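Hypothetical protein Atu2684 (Agrobacterium tumefaciens, PDB 2AXO) is of unknown function but has a thioredoxin-like domain with a disulfide between two cysteines close in sequence, so it may take part in thiol-disulfide chemistry. Local coordinates at residues Val46-Ser51 against Pro58-Ala63; Gly103-Arg106 against Gly112-Thr115; Tyr199-Tyr204 against Ala253-Gly258. All coordinates share one frame; numbering follows the deposited sequence.

How the contacts relate
Three loops close in series along the chain, and none contains or crosses another. Contact 1 comes first: it folds helix 58-70 back on strand 45-50, around the short loop that holds the Cys54-Cys57 disulfide. Contact 2 then closes the turn between helix 95-107 and strand 112-114, at the border with the second subunit. Contact 3 spans the longest interval, joining segment 199-204, which turns a corner at His201, to the edge strand 247-257. Contact 1 is the hub. Its Glu47 OE1 lies 2.6 Å from Tyr104 OH of contact 2, a probable but weak hydrogen bond, and its Asp61 packs on Tyr199 of contact 3, while contacts 2 and 3 stay about 10 Å apart at their nearest atoms.

Contact 1: Val46-Ser51 against Pro58-Ala63; sequences VELFTS and PPADEA
Thr50 and Asp61 join the first strand and first helix of a thioredoxin-like beta-alpha-beta unit, whose intervening loop carries the Cys54-Cys57 disulfide. The hydroxyl OG1 of Thr50 donates to Asp61 OD1 over 2.9 Å, meeting the syn lone pair on the side of the second carboxylate oxygen. Thr50 reaches this position with OG1 anti to its own backbone N (chi1 179°), and its CB and CG2 also lie against OD1, so one oxygen is wrapped by both hydroxyl and hydrocarbon. Beside this polar pair runs an apolar one. The two methyl branches of Leu48 divide the helix surface between them: CD1 rests on Ala60 CB at 3.8 Å, whereas CD2 touches Ala60 O and is 3.7 Å from Asp61 OD1. Ala60 also touches Pro116.

Farther out, the axes of strand residues 46-50 and helix residues 58-63 run nearly antiparallel, at 154°, and approach to 9.2 Å. Leu64 of the same helix continues the packing on Leu48. Strand 74-79, which completes the crossover, holds Leu48 through backbone bonds with Leu76 and Tyr78. The second oxygen of the carboxylate is used as well: a single water donates both to Asp61 OD2 (2.8 Å) and to the carbonyl oxygen Ser51 O (2.9 Å).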
ATOM      1  N   VAL A  46     -16.144  13.486  -2.464  1.00  8.68           N
ATOM      2  CA  VAL A  46     -15.991  12.053  -2.696  1.00  7.99           C
ATOM      3  C   VAL A  46     -14.639  11.790  -3.350  1.00  8.53           C
ATOM      4  O   VAL A  46     -14.408  12.181  -4.485  1.00 10.08           O
ATOM      5  CB  VAL A  46     -17.117  11.506  -3.610  1.00  8.30           C
ATOM      6  CG1 VAL A  46     -16.874  10.029  -3.916  1.00  8.01           C
ATOM      7  CG2 VAL A  46     -18.462  11.683  -2.921  1.00  8.88           C
ATOM      8  N   GLU A  47     -13.752  11.137  -2.607  1.00  8.79           N
ATOM      9  CA  GLU A  47     -12.424  10.811  -3.090  1.00  9.74           C
ATOM     10  C   GLU A  47     -12.333   9.317  -3.307  1.00 11.06           C
ATOM     11  O   GLU A  47     -12.351   8.538  -2.357  1.00 10.19           O
ATOM     12  CB  GLU A  47     -11.374  11.255  -2.078  1.00  8.65           C
ATOM     13  CG  GLU A  47     -11.281  12.755  -1.947  1.00  8.84           C
ATOM     14  CD  GLU A  47     -10.342  13.179  -0.844  1.00  8.69           C
ATOM     15  OE1 GLU A  47     -10.696  12.982   0.334  1.00  8.62           O
ATOM     16  OE2 GLU A  47      -9.250  13.689  -1.170  1.00  9.29           O
ATOM     17  N   LEU A  48     -12.239   8.925  -4.570  1.00 10.64           N
ATOM     18  CA  LEU A  48     -12.168   7.519  -4.931  1.00 11.01           C
ATOM     19  C   LEU A  48     -10.752   7.046  -5.209  1.00 10.49           C
ATOM     20  O   LEU A  48     -10.023   7.658  -5.992  1.00  9.42           O
ATOM     21  CB  LEU A  48     -13.025   7.279  -6.176  1.00 10.24           C
ATOM     22  CG  LEU A  48     -12.928   5.914  -6.856  1.00 12.11           C
ATOM     23  CD1 LEU A  48     -13.638   4.864  -6.012  1.00 11.33           C
ATOM     24  CD2 LEU A  48     -13.558   6.002  -8.241  1.00 12.90           C
ATOM     25  N   PHE A  49     -10.361   5.957  -4.555  1.00  9.44           N
ATOM     26  CA  PHE A  49      -9.050   5.368  -4.782  1.00  9.12           C
ATOM     27  C   PHE A  49      -9.343   4.169  -5.665  1.00 10.47           C
ATOM     28  O   PHE A  49     -10.121   3.282  -5.306  1.00 10.24           O
ATOM     29  CB  PHE A  49      -8.394   4.984  -3.456  1.00  9.07           C
ATOM     30  CG  PHE A  49      -8.065   6.179  -2.612  1.00  9.68           C
ATOM     31  CD1 PHE A  49      -9.037   6.765  -1.803  1.00 10.63           C
ATOM     32  CD2 PHE A  49      -6.824   6.802  -2.727  1.00  8.80           C
ATOM     33  CE1 PHE A  49      -8.781   7.961  -1.126  1.00 10.50           C
ATOM     34  CE2 PHE A  49      -6.559   7.995  -2.056  1.00  9.71           C
ATOM     35  CZ  PHE A  49      -7.539   8.578  -1.256  1.00  9.13           C
ATOM     36  N   THR A  50      -8.723   4.169  -6.840  1.00 11.24           N
ATOM     37  CA  THR A  50      -8.971   3.144  -7.840  1.00 11.60           C
ATOM     38  C   THR A  50      -7.704   2.864  -8.639  1.00 11.09           C
ATOM     39  O   THR A  50      -6.631   3.331  -8.287  1.00  9.34           O
ATOM     40  CB  THR A  50     -10.079   3.651  -8.799  1.00 13.06           C
ATOM     41  OG1 THR A  50     -10.341   2.684  -9.821  1.00 14.09           O
ATOM     42  CG2 THR A  50      -9.651   4.975  -9.435  1.00 13.45           C
ATOM     43  N   SER A  51      -7.839   2.091  -9.711  1.00 14.10           N
ATOM     44  CA  SER A  51      -6.714   1.770 -10.583  1.00 15.99           C
ATOM     45  C   SER A  51      -7.219   1.007 -11.796  1.00 15.28           C
ATOM     46  O   SER A  51      -8.193   0.259 -11.707  1.00 16.15           O
ATOM     47  CB  SER A  51      -5.666   0.921  -9.856  1.00 15.76           C
ATOM     48  OG  SER A  51      -4.639   0.531 -10.756  1.00 15.84           O
ATOM     49  N   PRO A  58     -13.937  -0.679 -12.104  1.00 17.24           N
ATOM     50  CA  PRO A  58     -14.789  -0.036 -13.111  1.00 17.64           C
ATOM     51  C   PRO A  58     -16.157   0.436 -12.608  1.00 16.76           C
ATOM     52  O   PRO A  58     -16.574   1.561 -12.900  1.00 15.53           O
ATOM     53  CB  PRO A  58     -14.882  -1.096 -14.203  1.00 17.59           C
ATOM     54  CG  PRO A  58     -13.504  -1.700 -14.157  1.00 18.81           C
ATOM     55  CD  PRO A  58     -13.291  -1.882 -12.663  1.00 18.41           C
ATOM     56  N   PRO A  59     -16.874  -0.411 -11.850  1.00 16.12           N
ATOM     57  CA  PRO A  59     -18.187  -0.008 -11.341  1.00 15.90           C
ATOM     58  C   PRO A  59     -18.109   1.288 -10.522  1.00 16.91           C
ATOM     59  O   PRO A  59     -18.981   2.158 -10.624  1.00 15.82           O
ATOM     60  CB  PRO A  59     -18.604  -1.205 -10.495  1.00 18.07           C
ATOM     61  CG  PRO A  59     -17.981  -2.349 -11.216  1.00 17.52           C
ATOM     62  CD  PRO A  59     -16.602  -1.824 -11.533  1.00 19.14           C
ATOM     63  N   ALA A  60     -17.058   1.404  -9.713  1.00 14.36           N
ATOM     64  CA  ALA A  60     -16.850   2.583  -8.873  1.00 14.61           C
ATOM     65  C   ALA A  60     -16.453   3.787  -9.713  1.00 14.12           C
ATOM     66  O   ALA A  60     -16.783   4.922  -9.379  1.00 12.67           O
ATOM     67  CB  ALA A  60     -15.776   2.296  -7.837  1.00 12.17           C
ATOM     68  N   ASP A  61     -15.728   3.529 -10.798  1.00 14.37           N
ATOM     69  CA  ASP A  61     -15.296   4.589 -11.693  1.00 14.88           C
ATOM     70  C   ASP A  61     -16.517   5.198 -12.361  1.00 15.96           C
ATOM     71  O   ASP A  61     -16.591   6.410 -12.548  1.00 15.03           O
ATOM     72  CB  ASP A  61     -14.349   4.044 -12.760  1.00 13.82           C
ATOM     73  CG  ASP A  61     -13.091   3.440 -12.167  1.00 15.85           C
ATOM     74  OD1 ASP A  61     -12.547   4.029 -11.210  1.00 14.01           O
ATOM     75  OD2 ASP A  61     -12.646   2.387 -12.672  1.00 16.49           O
ATOM     76  N   GLU A  62     -17.470   4.343 -12.725  1.00 17.63           N
ATOM     77  CA  GLU A  62     -18.700   4.795 -13.370  1.00 19.27           C
ATOM     78  C   GLU A  62     -19.505   5.617 -12.373  1.00 17.95           C
ATOM     79  O   GLU A  62     -20.044   6.672 -12.710  1.00 18.81           O
ATOM     80  CB  GLU A  62     -19.538   3.595 -13.834  1.00 22.30           C
ATOM     81  CG  GLU A  62     -20.895   3.978 -14.425  1.00 26.16           C
ATOM     82  CD  GLU A  62     -21.836   2.789 -14.584  1.00 29.20           C
ATOM     83  OE1 GLU A  62     -21.504   1.853 -15.343  1.00 28.89           O
ATOM     84  OE2 GLU A  62     -22.911   2.793 -13.943  1.00 31.71           O
ATOM     85  N   ALA A  63     -19.579   5.124 -11.140  1.00 15.40           N
ATOM     86  CA  ALA A  63     -20.308   5.808 -10.086  1.00 16.55           C
ATOM     87  C   ALA A  63     -19.810   7.243  -9.972  1.00 16.61           C
ATOM     88  O   ALA A  63     -20.597   8.194  -9.986  1.00 15.53           O
ATOM     89  CB  ALA A  63     -20.113   5.081  -8.757  1.00 15.24           C
TER
HETATM   90  O   HOH W   1     -10.504   0.794 -13.384  1.00 14.39           O

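Contact 2: Gly103-Arg106 against Gly112-Thr115; sequences GYMR and GVYT
Met105, present as selenomethionine, does most of the touching here, lying along the backbone of Gly112 as the chain returns from helix 95-107 into strand 112-114. Its selenium, Met105 SE, stands 3.4 Å from Gly112 N and 3.6 Å from Gly112 CA. One bond back, Met105 CG comes within 3.4 Å of Gly112 O, so the side chain spans the glycine from amide to carbonyl. With CG anti to the backbone N (chi1 171°) the chain leaves the helix toward the strand; the bend at chi3 (77°) then turns the terminal methyl CE off the extended line, while SE itself lies beside Gly112 N and CA. Gly112, the second contributor, meets it with backbone atoms alone. Met105 CA and Gly112 CA are 6.5 Å apart.

Val113 adds a smaller apolar touch: its CG1 branch sits 4.0 Å from Met105 CB and 4.2 Å from Met105 SE. No hydrogen bond crosses between the two segments, and the contact is buried van der Waals packing throughout. Gln101 and Tyr102 of the helix close further on Val113.

The surroundings explain the burial. Trp83 of the second subunit packs on Met105, and Val113 meets Val113 of that subunit. Thr115, just beyond the strand, touches both disulfide cysteines. The arrangement is that of a helix packed on a short strand, residues 112-114, that pairs antiparallel with a strand of the second subunit, so that a beta-sheet runs on across the dimer interface.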
ATOM      1  N   GLY A 103      -2.796   7.576   4.639  1.00 11.99           N
ATOM      2  CA  GLY A 103      -3.084   8.598   5.625  1.00 14.20           C
ATOM      3  C   GLY A 103      -4.496   8.433   6.140  1.00 14.90           C
ATOM      4  O   GLY A 103      -4.753   8.557   7.338  1.00 15.23           O
ATOM      5  N   TYR A 104      -5.421   8.157   5.224  1.00 14.23           N
ATOM      6  CA  TYR A 104      -6.809   7.959   5.596  1.00 12.98           C
ATOM      7  C   TYR A 104      -6.976   6.678   6.400  1.00 14.16           C
ATOM      8  O   TYR A 104      -7.730   6.647   7.375  1.00 14.13           O
ATOM      9  CB  TYR A 104      -7.703   7.925   4.353  1.00 12.24           C
ATOM     10  CG  TYR A 104      -8.139   9.300   3.885  1.00 10.39           C
ATOM     11  CD1 TYR A 104      -8.721  10.202   4.772  1.00  9.41           C
ATOM     12  CD2 TYR A 104      -7.993   9.687   2.551  1.00 10.24           C
ATOM     13  CE1 TYR A 104      -9.151  11.462   4.345  1.00 11.35           C
ATOM     14  CE2 TYR A 104      -8.418  10.942   2.109  1.00  8.91           C
ATOM     15  CZ  TYR A 104      -8.996  11.822   3.007  1.00  9.00           C
ATOM     16  OH  TYR A 104      -9.432  13.054   2.575  1.00  9.78           O
HETATM   17  N   MSE A 105      -6.278   5.621   5.997  1.00 11.60           N
HETATM   18  CA  MSE A 105      -6.358   4.356   6.723  1.00 13.77           C
HETATM   19  C   MSE A 105      -6.045   4.608   8.193  1.00 13.84           C
HETATM   20  O   MSE A 105      -6.798   4.208   9.077  1.00 15.02           O
HETATM   21  CB  MSE A 105      -5.352   3.342   6.169  1.00 13.45           C
HETATM   22  CG  MSE A 105      -5.220   2.076   7.020  1.00 14.71           C
HETATM   23 SE   MSE A 105      -3.684   0.994   6.532  1.00 25.44          SE
HETATM   24  CE  MSE A 105      -2.338   2.075   7.380  1.00 14.97           C
ATOM     25  N   ARG A 106      -4.923   5.273   8.444  1.00 14.24           N
ATOM     26  CA  ARG A 106      -4.515   5.565   9.808  1.00 14.84           C
ATOM     27  C   ARG A 106      -5.527   6.435  10.539  1.00 15.06           C
ATOM     28  O   ARG A 106      -5.938   6.103  11.647  1.00 16.65           O
ATOM     29  CB  ARG A 106      -3.148   6.244   9.818  1.00 14.53           C
ATOM     30  CG  ARG A 106      -2.030   5.381   9.257  1.00 15.35           C
ATOM     31  CD  ARG A 106      -0.672   5.988   9.567  1.00 14.21           C
ATOM     32  NE  ARG A 106      -0.403   7.206   8.812  1.00 15.22           N
ATOM     33  CZ  ARG A 106       0.021   7.225   7.553  1.00 15.19           C
ATOM     34  NH1 ARG A 106       0.225   6.086   6.899  1.00 15.96           N
ATOM     35  NH2 ARG A 106       0.256   8.381   6.949  1.00 14.93           N
ATOM     36  N   GLY A 112      -5.763  -1.622   7.043  1.00 16.12           N
ATOM     37  CA  GLY A 112      -5.497  -2.001   5.669  1.00 15.23           C
ATOM     38  C   GLY A 112      -6.147  -1.069   4.669  1.00 15.62           C
ATOM     39  O   GLY A 112      -6.855  -0.137   5.048  1.00 15.73           O
ATOM     40  N   VAL A 113      -5.887  -1.314   3.389  1.00 15.04           N
ATOM     41  CA  VAL A 113      -6.466  -0.521   2.311  1.00 14.64           C
ATOM     42  C   VAL A 113      -7.002  -1.475   1.251  1.00 14.92           C
ATOM     43  O   VAL A 113      -6.595  -2.638   1.175  1.00 14.30           O
ATOM     44  CB  VAL A 113      -5.422   0.408   1.628  1.00 14.73           C
ATOM     45  CG1 VAL A 113      -4.954   1.483   2.595  1.00 10.48           C
ATOM     46  CG2 VAL A 113      -4.240  -0.416   1.123  1.00 12.09           C
ATOM     47  N   TYR A 114      -7.918  -0.976   0.431  1.00 15.03           N
ATOM     48  CA  TYR A 114      -8.500  -1.776  -0.633  1.00 13.69           C
ATOM     49  C   TYR A 114      -8.988  -0.840  -1.729  1.00 13.57           C
ATOM     50  O   TYR A 114      -9.051   0.373  -1.536  1.00 13.96           O
ATOM     51  CB  TYR A 114      -9.686  -2.597  -0.106  1.00 14.10           C
ATOM     52  CG  TYR A 114     -10.871  -1.771   0.362  1.00 14.70           C
ATOM     53  CD1 TYR A 114     -10.966  -1.324   1.681  1.00 14.98           C
ATOM     54  CD2 TYR A 114     -11.885  -1.419  -0.524  1.00 14.97           C
ATOM     55  CE1 TYR A 114     -12.051  -0.546   2.101  1.00 17.63           C
ATOM     56  CE2 TYR A 114     -12.965  -0.642  -0.116  1.00 17.19           C
ATOM     57  CZ  TYR A 114     -13.045  -0.208   1.193  1.00 17.11           C
ATOM     58  OH  TYR A 114     -14.118   0.562   1.589  1.00 17.98           O
ATOM     59  N   THR A 115      -9.307  -1.402  -2.887  1.00 13.87           N
ATOM     60  CA  THR A 115      -9.852  -0.618  -3.993  1.00 14.79           C
ATOM     61  C   THR A 115     -10.996  -1.437  -4.570  1.00 13.42           C
ATOM     62  O   THR A 115     -10.926  -2.661  -4.613  1.00 14.68           O
ATOM     63  CB  THR A 115      -8.815  -0.341  -5.123  1.00 16.35           C
ATOM     64  OG1 THR A 115      -8.192  -1.568  -5.517  1.00 17.00           O
ATOM     65  CG2 THR A 115      -7.761   0.659  -4.668  1.00 17.08           C
TER

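Contact 3: Tyr199-Tyr204 against Ala253-Gly258; sequences YWHSVY and ASILLG
His201 and Ile255 approach each other from opposite directions, and the tightly held part of this contact is the buried imidazole. His201 CE1 lies 4.1 Å from Ile255 CD1, the methyl at the tip of the isoleucine, which meets the ring obliquely. The ring itself is firmly fixed by partners beyond the two segments: ND1 is bonded to Gly75 O, NE2 to Arg181 NH1, and Phe179 stacks on it. Since a carbonyl oxygen can only accept, ND1 must be the donor there, which is consistent with NE2 accepting from the arginine. The isoleucine thus packs on a ring whose rotation is already settled. Placement begins in the main chain, because His201 has left-handed backbone angles (phi 53°, psi 42°) at the corner of the strand; with CG anti to the carbonyl carbon (chi1 -70°), the ring extends toward strand 247-257.

The aliphatic side is looser. Ile255 and Leu257 are both partly exposed and also touch crystal neighbours; the isoleucine makes merely the closer of the two approaches, Leu257 CD2 coming to 4.3 Å from His201 NE2. Nothing polar links the segments, and the CA atoms of His201 and Leu257 are 10.1 Å apart.

Ile255 also touches Val74, and backbone bonds of His201 go to both Ser77 and Arg181. The site is therefore a junction between sheets: at its corner the outermost strand 196-212, still paired with strand 172-186 of the four-stranded antiparallel sheet, also bonds to the outermost strand 74-79 of the thioredoxin-like sheet.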
ATOM      1  N   TYR A 199     -11.148   7.815 -17.747  1.00 19.81           N
ATOM      2  CA  TYR A 199     -11.155   8.112 -16.319  1.00 15.48           C
ATOM      3  C   TYR A 199     -11.351   9.609 -16.152  1.00 14.98           C
ATOM      4  O   TYR A 199     -10.863  10.391 -16.962  1.00 13.01           O
ATOM      5  CB  TYR A 199      -9.835   7.677 -15.680  1.00 14.90           C
ATOM      6  CG  TYR A 199      -9.689   6.179 -15.595  1.00 17.15           C
ATOM      7  CD1 TYR A 199     -10.308   5.458 -14.575  1.00 15.85           C
ATOM      8  CD2 TYR A 199      -8.955   5.476 -16.550  1.00 16.06           C
ATOM      9  CE1 TYR A 199     -10.198   4.072 -14.510  1.00 16.82           C
ATOM     10  CE2 TYR A 199      -8.841   4.090 -16.493  1.00 16.87           C
ATOM     11  CZ  TYR A 199      -9.462   3.399 -15.474  1.00 16.81           C
ATOM     12  OH  TYR A 199      -9.342   2.033 -15.410  1.00 18.22           O
ATOM     13  N   TRP A 200     -12.065  10.000 -15.101  1.00 14.13           N
ATOM     14  CA  TRP A 200     -12.347  11.411 -14.856  1.00 12.52           C
ATOM     15  C   TRP A 200     -11.795  11.915 -13.534  1.00 11.68           C
ATOM     16  O   TRP A 200     -11.771  11.186 -12.544  1.00 11.36           O
ATOM     17  CB  TRP A 200     -13.860  11.658 -14.894  1.00 13.00           C
ATOM     18  CG  TRP A 200     -14.459  11.447 -16.255  1.00 15.10           C
ATOM     19  CD1 TRP A 200     -14.691  10.254 -16.878  1.00 15.59           C
ATOM     20  CD2 TRP A 200     -14.832  12.467 -17.185  1.00 14.22           C
ATOM     21  NE1 TRP A 200     -15.183  10.471 -18.144  1.00 16.28           N
ATOM     22  CE2 TRP A 200     -15.281  11.821 -18.357  1.00 15.81           C
ATOM     23  CE3 TRP A 200     -14.833  13.867 -17.142  1.00 14.05           C
ATOM     24  CZ2 TRP A 200     -15.718  12.527 -19.481  1.00 15.72           C
ATOM     25  CZ3 TRP A 200     -15.269  14.571 -18.259  1.00 15.22           C
ATOM     26  CH2 TRP A 200     -15.707  13.896 -19.413  1.00 14.28           C
ATOM     27  N   HIS A 201     -11.358  13.172 -13.540  1.00  8.12           N
ATOM     28  CA  HIS A 201     -10.802  13.838 -12.370  1.00  9.27           C
ATOM     29  C   HIS A 201      -9.664  13.064 -11.698  1.00  9.25           C
ATOM     30  O   HIS A 201      -9.579  12.998 -10.473  1.00  7.74           O
ATOM     31  CB  HIS A 201     -11.928  14.163 -11.374  1.00  7.03           C
ATOM     32  CG  HIS A 201     -12.861  15.236 -11.853  1.00 10.11           C
ATOM     33  ND1 HIS A 201     -13.667  15.963 -11.003  1.00  7.99           N
ATOM     34  CD2 HIS A 201     -13.091  15.723 -13.098  1.00  8.84           C
ATOM     35  CE1 HIS A 201     -14.347  16.857 -11.701  1.00  6.87           C
ATOM     36  NE2 HIS A 201     -14.016  16.733 -12.973  1.00  7.84           N
ATOM     37  N   SER A 202      -8.790  12.498 -12.527  1.00  9.52           N
ATOM     38  CA  SER A 202      -7.632  11.739 -12.071  1.00  9.62           C
ATOM     39  C   SER A 202      -6.578  12.695 -11.513  1.00  9.33           C
ATOM     40  O   SER A 202      -5.961  13.469 -12.252  1.00  8.04           O
ATOM     41  CB  SER A 202      -7.037  10.927 -13.228  1.00 10.67           C
ATOM     42  OG  SER A 202      -7.948   9.949 -13.693  1.00 14.12           O
ATOM     43  N   VAL A 203      -6.383  12.633 -10.199  1.00  6.49           N
ATOM     44  CA  VAL A 203      -5.426  13.493  -9.513  1.00  8.26           C
ATOM     45  C   VAL A 203      -3.975  13.103  -9.798  1.00  8.82           C
ATOM     46  O   VAL A 203      -3.600  11.940  -9.662  1.00  8.57           O
ATOM     47  CB  VAL A 203      -5.681  13.451  -7.992  1.00  9.79           C
ATOM     48  CG1 VAL A 203      -4.662  14.307  -7.253  1.00  7.94           C
ATOM     49  CG2 VAL A 203      -7.097  13.942  -7.698  1.00  9.14           C
ATOM     50  N   TYR A 204      -3.164  14.082 -10.192  1.00  7.31           N
ATOM     51  CA  TYR A 204      -1.758  13.815 -10.477  1.00  9.22           C
ATOM     52  C   TYR A 204      -0.807  14.578  -9.565  1.00  9.66           C
ATOM     53  O   TYR A 204       0.408  14.387  -9.629  1.00  9.25           O
ATOM     54  CB  TYR A 204      -1.427  14.134 -11.934  1.00 10.39           C
ATOM     55  CG  TYR A 204      -1.615  15.578 -12.320  1.00  9.63           C
ATOM     56  CD1 TYR A 204      -2.818  16.021 -12.869  1.00  9.71           C
ATOM     57  CD2 TYR A 204      -0.582  16.499 -12.161  1.00 10.95           C
ATOM     58  CE1 TYR A 204      -2.985  17.346 -13.258  1.00 10.65           C
ATOM     59  CE2 TYR A 204      -0.739  17.826 -12.542  1.00  7.50           C
ATOM     60  CZ  TYR A 204      -1.940  18.243 -13.094  1.00  9.62           C
ATOM     61  OH  TYR A 204      -2.086  19.550 -13.496  1.00 10.60           O
ATOM     62  N   ALA A 253     -15.006  22.935   0.501  1.00  9.32           N
ATOM     63  CA  ALA A 253     -14.415  22.458  -0.739  1.00 10.55           C
ATOM     64  C   ALA A 253     -14.958  23.170  -1.964  1.00 11.90           C
ATOM     65  O   ALA A 253     -16.081  23.681  -1.964  1.00 10.30           O
ATOM     66  CB  ALA A 253     -14.630  20.956  -0.880  1.00 11.80           C
ATOM     67  N   SER A 254     -14.149  23.181  -3.013  1.00 11.84           N
ATOM     68  CA  SER A 254     -14.516  23.827  -4.253  1.00 13.57           C
ATOM     69  C   SER A 254     -13.737  23.229  -5.408  1.00 13.01           C
ATOM     70  O   SER A 254     -12.639  22.702  -5.226  1.00 11.95           O
ATOM     71  CB  SER A 254     -14.216  25.324  -4.160  1.00 13.96           C
ATOM     72  OG  SER A 254     -14.366  25.968  -5.415  1.00 15.48           O
ATOM     73  N   ILE A 255     -14.321  23.301  -6.597  1.00 10.51           N
ATOM     74  CA  ILE A 255     -13.644  22.817  -7.783  1.00  9.23           C
ATOM     75  C   ILE A 255     -13.539  23.955  -8.775  1.00  9.10           C
ATOM     76  O   ILE A 255     -14.461  24.748  -8.935  1.00  7.70           O
ATOM     77  CB  ILE A 255     -14.382  21.647  -8.461  1.00 11.19           C
ATOM     78  CG1 ILE A 255     -14.138  20.356  -7.673  1.00 13.62           C
ATOM     79  CG2 ILE A 255     -13.882  21.482  -9.908  1.00 11.39           C
ATOM     80  CD1 ILE A 255     -14.733  19.114  -8.306  1.00 17.26           C
ATOM     81  N   LEU A 256     -12.384  24.042  -9.414  1.00  8.65           N
ATOM     82  CA  LEU A 256     -12.134  25.053 -10.421  1.00 11.63           C
ATOM     83  C   LEU A 256     -11.738  24.278 -11.665  1.00 11.31           C
ATOM     84  O   LEU A 256     -10.745  23.551 -11.649  1.00 11.98           O
ATOM     85  CB  LEU A 256     -10.983  25.971  -9.991  1.00 12.05           C
ATOM     86  CG  LEU A 256     -10.544  27.010 -11.028  1.00 12.19           C
ATOM     87  CD1 LEU A 256     -11.741  27.865 -11.428  1.00 15.71           C
ATOM     88  CD2 LEU A 256      -9.435  27.889 -10.458  1.00 13.20           C
ATOM     89  N   LEU A 257     -12.519  24.402 -12.731  1.00 11.09           N
ATOM     90  CA  LEU A 257     -12.181  23.693 -13.960  1.00 12.41           C
ATOM     91  C   LEU A 257     -11.354  24.594 -14.857  1.00 13.21           C
ATOM     92  O   LEU A 257     -11.545  25.810 -14.872  1.00 11.71           O
ATOM     93  CB  LEU A 257     -13.441  23.247 -14.707  1.00 12.80           C
ATOM     94  CG  LEU A 257     -14.309  22.184 -14.034  1.00 13.78           C
ATOM     95  CD1 LEU A 257     -15.477  21.838 -14.948  1.00 18.07           C
ATOM     96  CD2 LEU A 257     -13.473  20.948 -13.736  1.00 14.94           C
ATOM     97  N   GLY A 258     -10.430  23.991 -15.598  1.00 14.73           N
ATOM     98  CA  GLY A 258      -9.585  24.756 -16.493  1.00 16.09           C
ATOM     99  C   GLY A 258     -10.407  25.480 -17.542  1.00 17.84           C
ATOM    100  O   GLY A 258     -10.083  26.598 -17.934  1.00 17.49           O
TER